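Local atomic coordinates of 378aa long hypothetical citrate synthase (Sulfolobus tokodaii, PDB entry 1VGM), a protein that probably belongs to the citrate synthase family, whose members are mainly helical proteins, though its own function is unconfirmed. Residues A[45-50]-A[56-61]; A[94-99]-A[133-138]; A[106-111]-A[125-130]; A[227-232]-A[240-245]; A[255-260]-A[295-300]. All blocks are in the same frame, centred on the assembly; numbering follows the deposited sequence.

Overall arrangement
All five contacts belong to one largely helical chain of a two-subunit assembly. Interactions 2 and 3 join helices 93-108 and 117-139 at two levels, their centres about 14 Å apart, with interaction 3 nested inside the loop that interaction 2 closes. Interaction 1 touches interaction 3 through Tyr-45 and Ile-49, which pack on Ile-125. About 41 Å from interaction 1, centre to centre, and beyond the chain's centre, lies interaction 4; its neighbour interaction 5 is about 12 Å from it between centres. The salt bridge from Asp-240 to Arg-295 and the packing of Phe-243 on Leu-299 and Gly-300 fasten these two together. Interactions 1, 2 and 3 also reach the second subunit.

Interaction 1 (A[45-50]-A[56-61]); sequences YEELIH and ELPNRQ
His-50 and Pro-58 make the tight heart of this contact. Pro-58 CB sits over one face of the imidazole, 3.5 Å from the ring centroid and 15° off its normal, a CH-pi contact offset slightly toward the rim. At the ring edge, ND1 donates a hydrogen bond of 2.7 Å to Glu-56 O; the acceptor lies almost in the imidazole plane, and the N-H points at it with an angle of 159°. Face and edge together restrict rotation of the ring, which reaches the loop because CG stands anti to the backbone N (chi1 -175°). Pro-58 continues past His-50 onto the preceding turn, where its CD lies 3.7 Å from Glu-47 O and its CG lies 4.0 Å from Glu-47 CG. The arrangement is a helix-loop-helix connection: the chain leaves helix 45-54, folds back along its side through residues 56-59, and starts helix 60-71 with Asn-59 as N-cap, its OD1 accepting from Gln-62 N. Packing is looser toward Leu-57, whose CD2 comes no nearer than 4.3 Å to Glu-47 O. The side chain of Glu-56 is exposed and turns from helix 45-54 to Arg-370 of the second subunit. Glu-47, although buried, likewise sends its carboxylate across the subunit boundary, forming a salt bridge with Arg-378 of the second subunit.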
# COMPACT_ATOMS: atom_id res chain seq x y z
N TYR A 45 1.31 10.27 25.24
CA TYR A 45 1.21 9.39 24.09
C TYR A 45 1.28 7.93 24.52
O TYR A 45 0.54 7.09 24.01
CB TYR A 45 2.33 9.70 23.10
CG TYR A 45 2.27 8.92 21.81
CD1 TYR A 45 1.10 8.89 21.03
CD2 TYR A 45 3.39 8.24 21.33
CE1 TYR A 45 1.06 8.20 19.81
CE2 TYR A 45 3.35 7.55 20.11
CZ TYR A 45 2.19 7.53 19.36
OH TYR A 45 2.18 6.83 18.17
N GLU A 46 2.17 7.61 25.45
CA GLU A 46 2.26 6.25 25.98
C GLU A 46 0.94 5.78 26.60
O GLU A 46 0.56 4.62 26.46
CB GLU A 46 3.38 6.14 27.02
CG GLU A 46 4.79 6.21 26.43
CD GLU A 46 5.41 7.59 26.54
OE1 GLU A 46 4.67 8.60 26.38
OE2 GLU A 46 6.63 7.67 26.78
N GLU A 47 0.25 6.67 27.30
CA GLU A 47 -1.04 6.31 27.86
C GLU A 47 -2.10 6.13 26.77
O GLU A 47 -2.94 5.23 26.85
CB GLU A 47 -1.49 7.36 28.87
CG GLU A 47 -0.67 7.32 30.15
CD GLU A 47 -0.91 8.52 31.05
OE1 GLU A 47 -1.60 8.38 32.08
OE2 GLU A 47 -0.41 9.61 30.71
N LEU A 48 -2.03 6.96 25.73
CA LEU A 48 -2.91 6.81 24.57
C LEU A 48 -2.63 5.55 23.76
O LEU A 48 -3.56 4.89 23.29
CB LEU A 48 -2.80 8.03 23.65
CG LEU A 48 -3.67 7.95 22.38
CD1 LEU A 48 -5.14 7.67 22.75
CD2 LEU A 48 -3.57 9.27 21.61
N ILE A 49 -1.36 5.21 23.59
CA ILE A 49 -1.01 3.92 23.01
C ILE A 49 -1.77 2.80 23.71
O ILE A 49 -2.40 1.97 23.05
CB ILE A 49 0.51 3.63 23.13
CG1 ILE A 49 1.30 4.59 22.25
CG2 ILE A 49 0.80 2.19 22.71
CD1 ILE A 49 2.81 4.50 22.47
N HIS A 50 -1.71 2.77 25.04
CA HIS A 50 -2.35 1.69 25.79
C HIS A 50 -3.87 1.78 25.68
O HIS A 50 -4.56 0.76 25.59
CB HIS A 50 -1.94 1.75 27.27
CG HIS A 50 -2.44 0.60 28.09
ND1 HIS A 50 -3.73 0.54 28.58
CD2 HIS A 50 -1.83 -0.54 28.50
CE1 HIS A 50 -3.89 -0.59 29.25
NE2 HIS A 50 -2.75 -1.26 29.22
N GLU A 56 -8.24 0.65 27.56
CA GLU A 56 -8.37 1.53 28.72
C GLU A 56 -7.11 2.34 28.95
O GLU A 56 -6.04 2.00 28.44
CB GLU A 56 -8.68 0.72 29.98
CG GLU A 56 -9.86 -0.22 29.85
CD GLU A 56 -11.19 0.50 29.81
OE1 GLU A 56 -12.22 -0.18 29.59
OE2 GLU A 56 -11.22 1.74 29.98
N LEU A 57 -7.22 3.42 29.72
CA LEU A 57 -6.06 4.11 30.27
C LEU A 57 -5.31 3.15 31.17
O LEU A 57 -5.92 2.39 31.92
CB LEU A 57 -6.50 5.34 31.06
CG LEU A 57 -7.17 6.40 30.19
CD1 LEU A 57 -7.75 7.50 31.06
CD2 LEU A 57 -6.14 6.96 29.19
N PRO A 58 -3.97 3.15 31.09
CA PRO A 58 -3.22 2.16 31.87
C PRO A 58 -3.06 2.59 33.32
O PRO A 58 -3.01 3.79 33.62
CB PRO A 58 -1.88 2.10 31.14
CG PRO A 58 -1.69 3.51 30.67
CD PRO A 58 -3.08 4.03 30.31
N ASN A 59 -2.97 1.62 34.23
CA ASN A 59 -2.46 1.92 35.56
C ASN A 59 -0.95 2.02 35.49
O ASN A 59 -0.35 1.84 34.42
CB ASN A 59 -2.87 0.83 36.56
CG ASN A 59 -2.32 -0.55 36.19
OD1 ASN A 59 -1.18 -0.68 35.74
ND2 ASN A 59 -3.12 -1.58 36.40
N ARG A 60 -0.33 2.30 36.62
CA ARG A 60 1.10 2.54 36.65
C ARG A 60 1.87 1.32 36.13
O ARG A 60 2.84 1.46 35.40
CB ARG A 60 1.54 2.87 38.08
CG ARG A 60 3.06 2.99 38.26
CD ARG A 60 3.58 4.31 37.72
NE ARG A 60 3.02 5.45 38.43
CZ ARG A 60 2.69 6.60 37.86
NH1 ARG A 60 2.26 7.61 38.60
NH2 ARG A 60 2.79 6.74 36.54
N GLN A 61 1.43 0.12 36.51
CA GLN A 61 2.13 -1.09 36.09
C GLN A 61 2.03 -1.27 34.58
O GLN A 61 3.04 -1.51 33.91
CB GLN A 61 1.54 -2.32 36.79
CG GLN A 61 1.56 -2.22 38.31
CD GLN A 61 0.21 -1.80 38.88
OE1 GLN A 61 -0.60 -2.64 39.27
NE2 GLN A 61 -0.04 -0.48 38.91

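Interaction 2 (A[94-99]-A[133-138]); sequences IGMMET and ANIYRA
Apolar contacts alone join Met-96 and Met-97 to Ile-135 and Ala-138. Ile-135 lies at the centre of the contact, and its two branches are used differently. CD1 reaches the backbone of the facing helix, 3.6 Å from Met-97 N, and touches the CB atoms of both methionines, 3.9 Å for Met-96 CB and 3.8 Å for Met-97 CB. CG2 instead lies beside the thioether, 4.1 Å from Met-96 SD. A bend at chi3 (68°) turns Met-96 CE along the opposite helix, where it meets Ala-138 CB at 3.9 Å. No hydrogen bond crosses the contact; within helix 93-108, Thr-99 OG1 donates to Gly-95 O at 2.8 Å, and Thr-99 N reaches the same carbonyl from the other face of its plane. The short helical segments run at 129°, their axes 10.2 Å apart. Around them, helices 203-214 and 331-353 pack against Met-97, helix 153-162 covers Ala-133, and Glu-98 and Thr-99 face the second subunit.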
# COMPACT_ATOMS: atom_id res chain seq x y z
N ILE A 94 8.19 10.65 2.85
CA ILE A 94 7.27 9.52 2.85
C ILE A 94 7.67 8.42 1.86
O ILE A 94 7.45 7.24 2.13
CB ILE A 94 5.85 9.97 2.51
CG1 ILE A 94 5.39 11.02 3.52
CG2 ILE A 94 4.91 8.77 2.53
CD1 ILE A 94 5.29 10.50 4.96
N GLY A 95 8.25 8.80 0.73
CA GLY A 95 9.00 7.85 -0.08
C GLY A 95 10.02 7.07 0.72
O GLY A 95 10.10 5.84 0.65
N MET A 96 10.83 7.78 1.49
CA MET A 96 11.86 7.13 2.27
C MET A 96 11.25 6.26 3.36
O MET A 96 11.74 5.16 3.65
CB MET A 96 12.81 8.18 2.84
CG MET A 96 13.67 8.85 1.76
SD MET A 96 14.57 10.30 2.33
CE MET A 96 15.74 9.54 3.46
N MET A 97 10.16 6.73 3.95
CA MET A 97 9.53 5.99 5.03
C MET A 97 8.88 4.71 4.53
O MET A 97 9.01 3.65 5.15
CB MET A 97 8.49 6.86 5.73
CG MET A 97 8.03 6.30 7.07
SD MET A 97 6.94 7.41 7.96
CE MET A 97 7.89 8.90 7.96
N GLU A 98 8.18 4.78 3.40
CA GLU A 98 7.51 3.60 2.86
C GLU A 98 8.55 2.55 2.47
O GLU A 98 8.31 1.35 2.62
CB GLU A 98 6.63 3.96 1.65
CG GLU A 98 7.35 4.26 0.35
CD GLU A 98 6.39 4.58 -0.79
OE1 GLU A 98 6.84 5.16 -1.80
OE2 GLU A 98 5.19 4.27 -0.68
N THR A 99 9.70 3.01 2.00
CA THR A 99 10.81 2.12 1.69
C THR A 99 11.35 1.44 2.95
O THR A 99 11.54 0.23 2.97
CB THR A 99 11.99 2.86 1.02
OG1 THR A 99 11.53 3.52 -0.16
CG2 THR A 99 13.09 1.88 0.66
N ALA A 133 13.27 9.96 12.62
CA ALA A 133 14.43 10.71 13.06
C ALA A 133 15.56 10.63 12.05
O ALA A 133 16.22 11.63 11.75
CB ALA A 133 14.91 10.19 14.41
N ASN A 134 15.78 9.44 11.50
CA ASN A 134 16.94 9.25 10.64
C ASN A 134 16.69 9.68 9.20
O ASN A 134 17.63 9.98 8.45
CB ASN A 134 17.38 7.78 10.68
CG ASN A 134 18.29 7.48 11.85
OD1 ASN A 134 19.47 7.80 11.82
ND2 ASN A 134 17.73 6.88 12.89
N ILE A 135 15.42 9.73 8.82
CA ILE A 135 15.05 10.36 7.56
C ILE A 135 15.44 11.83 7.57
O ILE A 135 16.07 12.31 6.63
CB ILE A 135 13.53 10.24 7.28
CG1 ILE A 135 13.18 8.78 6.96
CG2 ILE A 135 13.15 11.16 6.11
CD1 ILE A 135 11.73 8.56 6.61
N TYR A 136 15.06 12.54 8.63
CA TYR A 136 15.54 13.91 8.80
C TYR A 136 17.07 13.97 8.68
O TYR A 136 17.61 14.82 7.96
CB TYR A 136 15.12 14.48 10.16
CG TYR A 136 15.86 15.74 10.56
CD1 TYR A 136 15.64 16.94 9.87
CD2 TYR A 136 16.78 15.73 11.60
CE1 TYR A 136 16.34 18.10 10.21
CE2 TYR A 136 17.49 16.88 11.95
CZ TYR A 136 17.26 18.06 11.25
OH TYR A 136 17.97 19.18 11.60
N ARG A 137 17.75 13.08 9.37
CA ARG A 137 19.20 13.14 9.42
C ARG A 137 19.82 12.89 8.05
O ARG A 137 20.72 13.62 7.63
CB ARG A 137 19.73 12.14 10.44
CG ARG A 137 19.64 12.65 11.87
CD ARG A 137 20.03 11.59 12.88
NE ARG A 137 20.24 12.20 14.19
CZ ARG A 137 21.30 12.92 14.52
NH1 ARG A 137 22.37 12.97 13.73
NH2 ARG A 137 21.30 13.59 15.66
N ALA A 138 19.33 11.87 7.35
CA ALA A 138 19.78 11.57 6.00
C ALA A 138 19.61 12.75 5.04
O ALA A 138 20.50 13.06 4.25
CB ALA A 138 19.04 10.35 5.45

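Interaction 3 (A[106-111]-A[125-130])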
# COMPACT_ATOMS: atom_id res chain seq x y z
N SER A 106 10.22 -7.11 5.31
CA SER A 106 11.02 -8.19 4.74
C SER A 106 11.83 -8.94 5.80
O SER A 106 11.97 -10.17 5.74
CB SER A 106 11.97 -7.64 3.67
OG SER A 106 11.27 -7.33 2.48
N ILE A 107 12.38 -8.20 6.75
CA ILE A 107 13.35 -8.78 7.67
C ILE A 107 12.67 -9.34 8.91
O ILE A 107 13.00 -10.44 9.35
CB ILE A 107 14.42 -7.74 8.06
CG1 ILE A 107 15.25 -7.39 6.83
CG2 ILE A 107 15.32 -8.30 9.17
CD1 ILE A 107 16.33 -6.37 7.08
N TYR A 108 11.73 -8.59 9.48
CA TYR A 108 10.93 -9.10 10.61
C TYR A 108 9.80 -10.03 10.17
O TYR A 108 9.56 -11.06 10.80
CB TYR A 108 10.35 -7.94 11.42
CG TYR A 108 11.39 -7.05 12.08
CD1 TYR A 108 11.33 -5.67 11.95
CD2 TYR A 108 12.42 -7.60 12.84
CE1 TYR A 108 12.26 -4.85 12.58
CE2 TYR A 108 13.36 -6.79 13.47
CZ TYR A 108 13.27 -5.41 13.34
OH TYR A 108 14.18 -4.60 13.98
N ASP A 109 9.11 -9.67 9.10
CA ASP A 109 7.99 -10.47 8.61
C ASP A 109 7.15 -11.08 9.74
O ASP A 109 7.00 -12.31 9.83
CB ASP A 109 8.50 -11.57 7.68
CG ASP A 109 7.43 -12.11 6.77
OD1 ASP A 109 6.31 -11.56 6.79
OD2 ASP A 109 7.69 -13.08 6.03
N PRO A 110 6.58 -10.23 10.60
CA PRO A 110 5.83 -10.76 11.75
C PRO A 110 4.54 -11.47 11.35
O PRO A 110 3.84 -11.03 10.44
CB PRO A 110 5.57 -9.52 12.60
CG PRO A 110 5.44 -8.42 11.57
CD PRO A 110 6.46 -8.77 10.50
N LYS A 111 4.24 -12.56 12.05
CA LYS A 111 2.95 -13.23 11.92
C LYS A 111 1.90 -12.53 12.76
O LYS A 111 2.20 -12.01 13.84
CB LYS A 111 3.06 -14.69 12.38
CG LYS A 111 3.91 -15.57 11.48
CD LYS A 111 3.94 -16.99 12.04
CE LYS A 111 4.99 -17.85 11.36
NZ LYS A 111 4.97 -19.23 11.93
N ILE A 125 5.71 1.21 16.72
CA ILE A 125 5.68 2.62 17.09
C ILE A 125 7.07 3.10 17.51
O ILE A 125 7.50 4.19 17.14
CB ILE A 125 4.64 2.86 18.21
CG1 ILE A 125 3.23 2.80 17.60
CG2 ILE A 125 4.85 4.22 18.88
CD1 ILE A 125 2.12 2.57 18.60
N ALA A 126 7.79 2.26 18.24
CA ALA A 126 9.19 2.54 18.57
C ALA A 126 10.02 2.80 17.31
O ALA A 126 10.74 3.79 17.23
CB ALA A 126 9.77 1.37 19.36
N LYS A 127 9.91 1.91 16.34
CA LYS A 127 10.78 1.96 15.17
C LYS A 127 10.40 3.06 14.20
O LYS A 127 11.23 3.54 13.44
CB LYS A 127 10.77 0.60 14.46
CG LYS A 127 11.33 -0.53 15.33
CD LYS A 127 11.24 -1.89 14.65
CE LYS A 127 11.48 -3.01 15.66
NZ LYS A 127 12.79 -2.87 16.35
N THR A 128 9.13 3.47 14.23
CA THR A 128 8.67 4.61 13.44
C THR A 128 9.42 5.88 13.85
O THR A 128 9.78 6.70 13.01
CB THR A 128 7.15 4.82 13.62
OG1 THR A 128 6.46 3.59 13.34
CG2 THR A 128 6.64 5.90 12.69
N ALA A 129 9.65 6.05 15.14
CA ALA A 129 10.43 7.18 15.65
C ALA A 129 11.87 7.11 15.14
O ALA A 129 12.45 8.11 14.71
CB ALA A 129 10.42 7.18 17.18
N THR A 130 12.46 5.92 15.20
CA THR A 130 13.83 5.74 14.73
C THR A 130 13.90 6.11 13.25
O THR A 130 14.77 6.87 12.82
CB THR A 130 14.29 4.28 14.94
OG1 THR A 130 14.18 3.95 16.33
CG2 THR A 130 15.73 4.09 14.47
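Tyr-108 and Lys-127 bridge two backbones that come no closer than 12.0 Å between CA atoms, their side chains approaching from opposite directions. The polar part is a weak hydrogen bond of 3.2 Å from Lys-127 NZ to Tyr-108 OH. The ammonium has other acceptors as well, the backbone carbonyls of Ser-73 and Glu-75, so the phenol is a lesser partner in its surroundings. The apolar part is the methylene chain of the lysine beside the phenol end of the ring: Lys-127 CE lies 3.7 Å and Lys-127 CD 3.8 Å from Tyr-108 CE1, with CE oblique to the ring. A bend at the last torsion (chi4 -57°) carries NZ round from this otherwise extended chain. Pro-77 also packs on Tyr-108, while Tyr-204 packs on Lys-127. Just after Tyr-108 the chain leaves helix 93-108 through Asp-109, which has positive phi and a salt bridge to Lys-215 of the second subunit. The pair spans helices 93-108 and 117-139, consecutive helices of the mainly helical citrate synthase fold.

Interaction 4 (A[227-232]-A[240-245]); sequences FKQFVE and DKWFEE
Trp-242 spans the gap between two successive helices and meets Gln-229 and Glu-232, which lie one turn apart. From its CB the side chain heads toward helix 222-233, CG being anti to the backbone N (chi1 -178°). The pyrrole edge arrives at Glu-232: CD1 is 4.0 Å from Glu-232 OE2, and NE1 donates to that same oxygen at 3.1 Å. This bond is nearly straight, 173° at the hydrogen, with the acceptor close to the indole plane. OE2 receives it through the anti lone pair, on the side away from OE1, and the carboxylate plane is turned 56° from the indole. Farther round the rim, CE2 lies 4.1 Å from Glu-232 OE2, while CZ2 comes to 4.0 Å from Gln-229 CB. At the far end, CH2 is 3.9 Å from Gln-229 OE1, an edge contact in which the amide stands almost perpendicular to the ring. That oxygen accepts a hydrogen bond from Met-255 N, and Gln-229 NE2 binds Ala-226 O; together they fix the amide that Trp-242 rests against. The polar grip of Glu-232 lies on the exposed side of the contact, whereas Gln-229 is buried. Helices 222-233 and 239-249 are thus two consecutive helices joined by a short connection, part of the mainly helical citrate synthase fold, with the indole of Trp-242 spanning the space between them.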
# COMPACT_ATOMS: atom_id res chain seq x y z
N PHE A 227 1.09 25.93 6.16
CA PHE A 227 2.21 26.70 6.71
C PHE A 227 2.86 27.62 5.65
O PHE A 227 3.28 28.74 5.96
CB PHE A 227 3.26 25.74 7.27
CG PHE A 227 4.42 26.43 7.94
CD1 PHE A 227 4.26 27.07 9.16
CD2 PHE A 227 5.67 26.44 7.33
CE1 PHE A 227 5.34 27.71 9.78
CE2 PHE A 227 6.76 27.06 7.94
CZ PHE A 227 6.59 27.71 9.16
N LYS A 228 2.94 27.13 4.42
CA LYS A 228 3.63 27.86 3.36
C LYS A 228 2.90 29.16 3.01
O LYS A 228 3.51 30.10 2.50
CB LYS A 228 3.77 26.98 2.11
CG LYS A 228 4.88 25.95 2.23
CD LYS A 228 4.98 25.06 1.00
CE LYS A 228 6.01 23.96 1.25
NZ LYS A 228 6.29 23.10 0.06
N GLN A 229 1.60 29.20 3.29
CA GLN A 229 0.86 30.44 3.18
C GLN A 229 1.53 31.52 4.03
O GLN A 229 1.81 32.61 3.54
CB GLN A 229 -0.59 30.24 3.63
CG GLN A 229 -1.40 29.37 2.69
CD GLN A 229 -2.76 29.01 3.26
OE1 GLN A 229 -3.76 29.01 2.55
NE2 GLN A 229 -2.79 28.70 4.54
N PHE A 230 1.78 31.21 5.29
CA PHE A 230 2.36 32.18 6.22
C PHE A 230 3.77 32.60 5.79
O PHE A 230 4.12 33.78 5.88
CB PHE A 230 2.41 31.60 7.63
CG PHE A 230 1.12 30.95 8.05
CD1 PHE A 230 1.12 29.81 8.85
CD2 PHE A 230 -0.11 31.47 7.64
CE1 PHE A 230 -0.07 29.19 9.21
CE2 PHE A 230 -1.31 30.86 8.00
CZ PHE A 230 -1.28 29.72 8.79
N VAL A 231 4.57 31.65 5.33
CA VAL A 231 5.89 31.95 4.81
C VAL A 231 5.80 32.94 3.65
O VAL A 231 6.57 33.89 3.56
CB VAL A 231 6.60 30.68 4.32
CG1 VAL A 231 7.94 31.03 3.69
CG2 VAL A 231 6.78 29.70 5.47
N GLU A 232 4.84 32.71 2.76
CA GLU A 232 4.65 33.60 1.62
C GLU A 232 4.16 34.99 2.05
O GLU A 232 4.60 36.00 1.51
CB GLU A 232 3.65 32.97 0.64
CG GLU A 232 3.46 33.76 -0.64
CD GLU A 232 2.72 32.97 -1.70
OE1 GLU A 232 3.39 32.22 -2.45
OE2 GLU A 232 1.48 33.09 -1.79
N ASP A 240 -3.38 41.21 5.34
CA ASP A 240 -4.64 41.67 4.75
C ASP A 240 -4.55 41.76 3.23
O ASP A 240 -5.45 41.32 2.52
CB ASP A 240 -5.04 43.03 5.32
CG ASP A 240 -5.47 42.95 6.77
OD1 ASP A 240 -6.35 43.74 7.17
OD2 ASP A 240 -4.94 42.10 7.51
N LYS A 241 -3.46 42.34 2.74
CA LYS A 241 -3.22 42.41 1.30
C LYS A 241 -3.27 41.01 0.66
O LYS A 241 -3.93 40.82 -0.37
CB LYS A 241 -1.86 43.06 1.05
CG LYS A 241 -1.42 43.07 -0.40
CD LYS A 241 -0.02 43.67 -0.54
CE LYS A 241 0.30 44.05 -1.98
NZ LYS A 241 1.43 45.02 -2.05
N TRP A 242 -2.58 40.06 1.27
CA TRP A 242 -2.46 38.70 0.74
C TRP A 242 -3.83 38.01 0.68
O TRP A 242 -4.20 37.41 -0.32
CB TRP A 242 -1.51 37.87 1.61
CG TRP A 242 -1.29 36.47 1.14
CD1 TRP A 242 -0.29 36.03 0.32
CD2 TRP A 242 -2.07 35.31 1.48
NE1 TRP A 242 -0.39 34.67 0.13
CE2 TRP A 242 -1.48 34.21 0.83
CE3 TRP A 242 -3.20 35.10 2.28
CZ2 TRP A 242 -1.98 32.90 0.96
CZ3 TRP A 242 -3.70 33.80 2.40
CH2 TRP A 242 -3.08 32.72 1.75
N PHE A 243 -4.58 38.12 1.77
CA PHE A 243 -5.89 37.50 1.87
C PHE A 243 -6.83 38.00 0.78
O PHE A 243 -7.52 37.21 0.14
CB PHE A 243 -6.49 37.79 3.25
CG PHE A 243 -7.73 37.00 3.55
CD1 PHE A 243 -8.98 37.47 3.17
CD2 PHE A 243 -7.65 35.79 4.23
CE1 PHE A 243 -10.13 36.74 3.45
CE2 PHE A 243 -8.80 35.05 4.52
CZ PHE A 243 -10.04 35.52 4.13
N GLU A 244 -6.87 39.32 0.58
CA GLU A 244 -7.78 39.90 -0.41
C GLU A 244 -7.36 39.44 -1.81
O GLU A 244 -8.20 39.11 -2.64
CB GLU A 244 -7.76 41.43 -0.32
CG GLU A 244 -8.58 42.13 -1.42
CD GLU A 244 -10.08 41.95 -1.26
OE1 GLU A 244 -10.82 42.16 -2.26
OE2 GLU A 244 -10.53 41.59 -0.16
N GLU A 245 -6.06 39.42 -2.06
CA GLU A 245 -5.54 39.10 -3.38
C GLU A 245 -5.73 37.62 -3.72
O GLU A 245 -6.30 37.28 -4.75
CB GLU A 245 -4.05 39.46 -3.46
CG GLU A 245 -3.40 39.17 -4.80
CD GLU A 245 -1.91 39.42 -4.79
OE1 GLU A 245 -1.17 38.68 -5.47
OE2 GLU A 245 -1.46 40.36 -4.10

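Interaction 5 (A[255-260]-A[295-300]); sequences MGFGHR and RIEKLG
Phe-257 carries this contact, pressing its ring tip against the backbone of helix 284-304 at Glu-297 and Gly-300. At Met-255 the loop is tied to helix 222-233, its N hydrogen-bonded to Gln-229 OE1. Gly-256 follows with positive phi (97°), a conformation in which a side chain would collide with the preceding carbonyl. The CB of Phe-257, next in line, points toward helix 284-304, and the ring extends so that CZ lies 3.6 Å from Glu-297 O, which is at the ring edge near its plane. CE2 approaches Gly-300 C at 3.4 Å, and both CE2 and CZ are 3.7 Å from Gly-300 CA. The lack of a side chain at Gly-300 admits the ring here, since a CB in that place would overlap CZ. Contact with the side chain of Glu-297 is slighter, 4.4 Å from Phe-257 CZ to Glu-297 CG; its carboxylate is engaged elsewhere, with Tyr-316 and Lys-273. Gly-258, again at positive phi, carries the chain away from the helix, and its O accepts from Asn-312 ND2. His-259 meets the rings of His-184 and Tyr-262, well away from helix 284-304. The phenylalanine itself is wedged between helix 284-304, Pro-311 and Phe-315 of helix 314-323, the last ring meeting it edge-to-face, while helices 222-233 and 239-249 pack along Ile-296 and Leu-299.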
# COMPACT_ATOMS: atom_id res chain seq x y z
N MET A 255 -5.95 27.37 2.83
CA MET A 255 -5.47 26.07 3.31
C MET A 255 -5.46 26.05 4.84
O MET A 255 -4.99 26.99 5.47
CB MET A 255 -4.05 25.82 2.79
CG MET A 255 -3.93 24.69 1.79
SD MET A 255 -5.04 24.84 0.38
CE MET A 255 -6.30 23.68 0.81
N GLY A 256 -5.98 24.98 5.42
CA GLY A 256 -6.08 24.91 6.87
C GLY A 256 -7.45 25.31 7.38
O GLY A 256 -7.71 25.26 8.59
N PHE A 257 -8.32 25.72 6.46
CA PHE A 257 -9.72 25.98 6.79
C PHE A 257 -10.61 24.92 6.15
O PHE A 257 -10.30 24.41 5.08
CB PHE A 257 -10.14 27.37 6.29
CG PHE A 257 -10.06 28.44 7.34
CD1 PHE A 257 -8.84 28.81 7.89
CD2 PHE A 257 -11.21 29.09 7.77
CE1 PHE A 257 -8.78 29.82 8.86
CE2 PHE A 257 -11.16 30.09 8.73
CZ PHE A 257 -9.94 30.45 9.28
N GLY A 258 -11.72 24.60 6.81
CA GLY A 258 -12.70 23.70 6.23
C GLY A 258 -12.52 22.24 6.63
O GLY A 258 -11.41 21.81 6.96
N HIS A 259 -13.61 21.49 6.59
CA HIS A 259 -13.63 20.10 7.03
C HIS A 259 -14.95 19.41 6.64
O HIS A 259 -16.01 20.04 6.64
CB HIS A 259 -13.44 20.03 8.54
CG HIS A 259 -12.86 18.73 9.02
ND1 HIS A 259 -13.65 17.65 9.37
CD2 HIS A 259 -11.58 18.33 9.17
CE1 HIS A 259 -12.87 16.64 9.71
NE2 HIS A 259 -11.61 17.02 9.60
N ARG A 260 -14.88 18.12 6.33
CA ARG A 260 -16.06 17.36 5.94
C ARG A 260 -17.04 17.12 7.09
O ARG A 260 -18.23 16.96 6.86
CB ARG A 260 -15.65 16.00 5.36
CG ARG A 260 -15.00 16.08 3.99
CD ARG A 260 -14.32 14.75 3.64
NE ARG A 260 -15.22 13.60 3.77
CZ ARG A 260 -16.10 13.22 2.85
NH1 ARG A 260 -16.80 12.11 3.02
NH2 ARG A 260 -16.27 13.94 1.75
N ARG A 295 -3.98 36.55 12.24
CA ARG A 295 -4.69 37.55 11.46
C ARG A 295 -5.44 36.85 10.34
O ARG A 295 -6.57 37.19 10.04
CB ARG A 295 -3.72 38.58 10.87
CG ARG A 295 -4.38 39.65 10.00
CD ARG A 295 -5.46 40.41 10.78
NE ARG A 295 -6.07 41.49 10.00
CZ ARG A 295 -7.10 42.22 10.41
NH1 ARG A 295 -7.65 42.01 11.60
NH2 ARG A 295 -7.60 43.16 9.62
N ILE A 296 -4.79 35.87 9.73
CA ILE A 296 -5.42 35.12 8.65
C ILE A 296 -6.62 34.35 9.20
O ILE A 296 -7.65 34.23 8.53
CB ILE A 296 -4.43 34.12 8.01
CG1 ILE A 296 -3.30 34.87 7.30
CG2 ILE A 296 -5.18 33.21 7.03
CD1 ILE A 296 -3.78 35.80 6.21
N GLU A 297 -6.49 33.83 10.41
CA GLU A 297 -7.59 33.11 11.04
C GLU A 297 -8.80 34.03 11.21
O GLU A 297 -9.93 33.64 10.91
CB GLU A 297 -7.18 32.55 12.40
CG GLU A 297 -8.30 31.81 13.11
CD GLU A 297 -8.04 31.60 14.59
OE1 GLU A 297 -6.86 31.63 14.98
OE2 GLU A 297 -9.01 31.41 15.35
N LYS A 298 -8.56 35.25 11.69
CA LYS A 298 -9.63 36.24 11.84
C LYS A 298 -10.33 36.57 10.51
O LYS A 298 -11.55 36.50 10.42
CB LYS A 298 -9.09 37.52 12.47
CG LYS A 298 -10.16 38.52 12.88
CD LYS A 298 -11.18 37.89 13.84
CE LYS A 298 -10.53 37.37 15.12
NZ LYS A 298 -10.67 38.33 16.26
N LEU A 299 -9.55 36.94 9.50
CA LEU A 299 -10.12 37.22 8.19
C LEU A 299 -10.86 35.99 7.67
O LEU A 299 -11.97 36.09 7.14
CB LEU A 299 -9.02 37.62 7.21
CG LEU A 299 -8.22 38.84 7.66
CD1 LEU A 299 -7.00 39.04 6.76
CD2 LEU A 299 -9.12 40.08 7.65
N GLY A 300 -10.24 34.82 7.86
CA GLY A 300 -10.84 33.56 7.46
C GLY A 300 -12.20 33.30 8.07
O GLY A 300 -13.15 32.96 7.36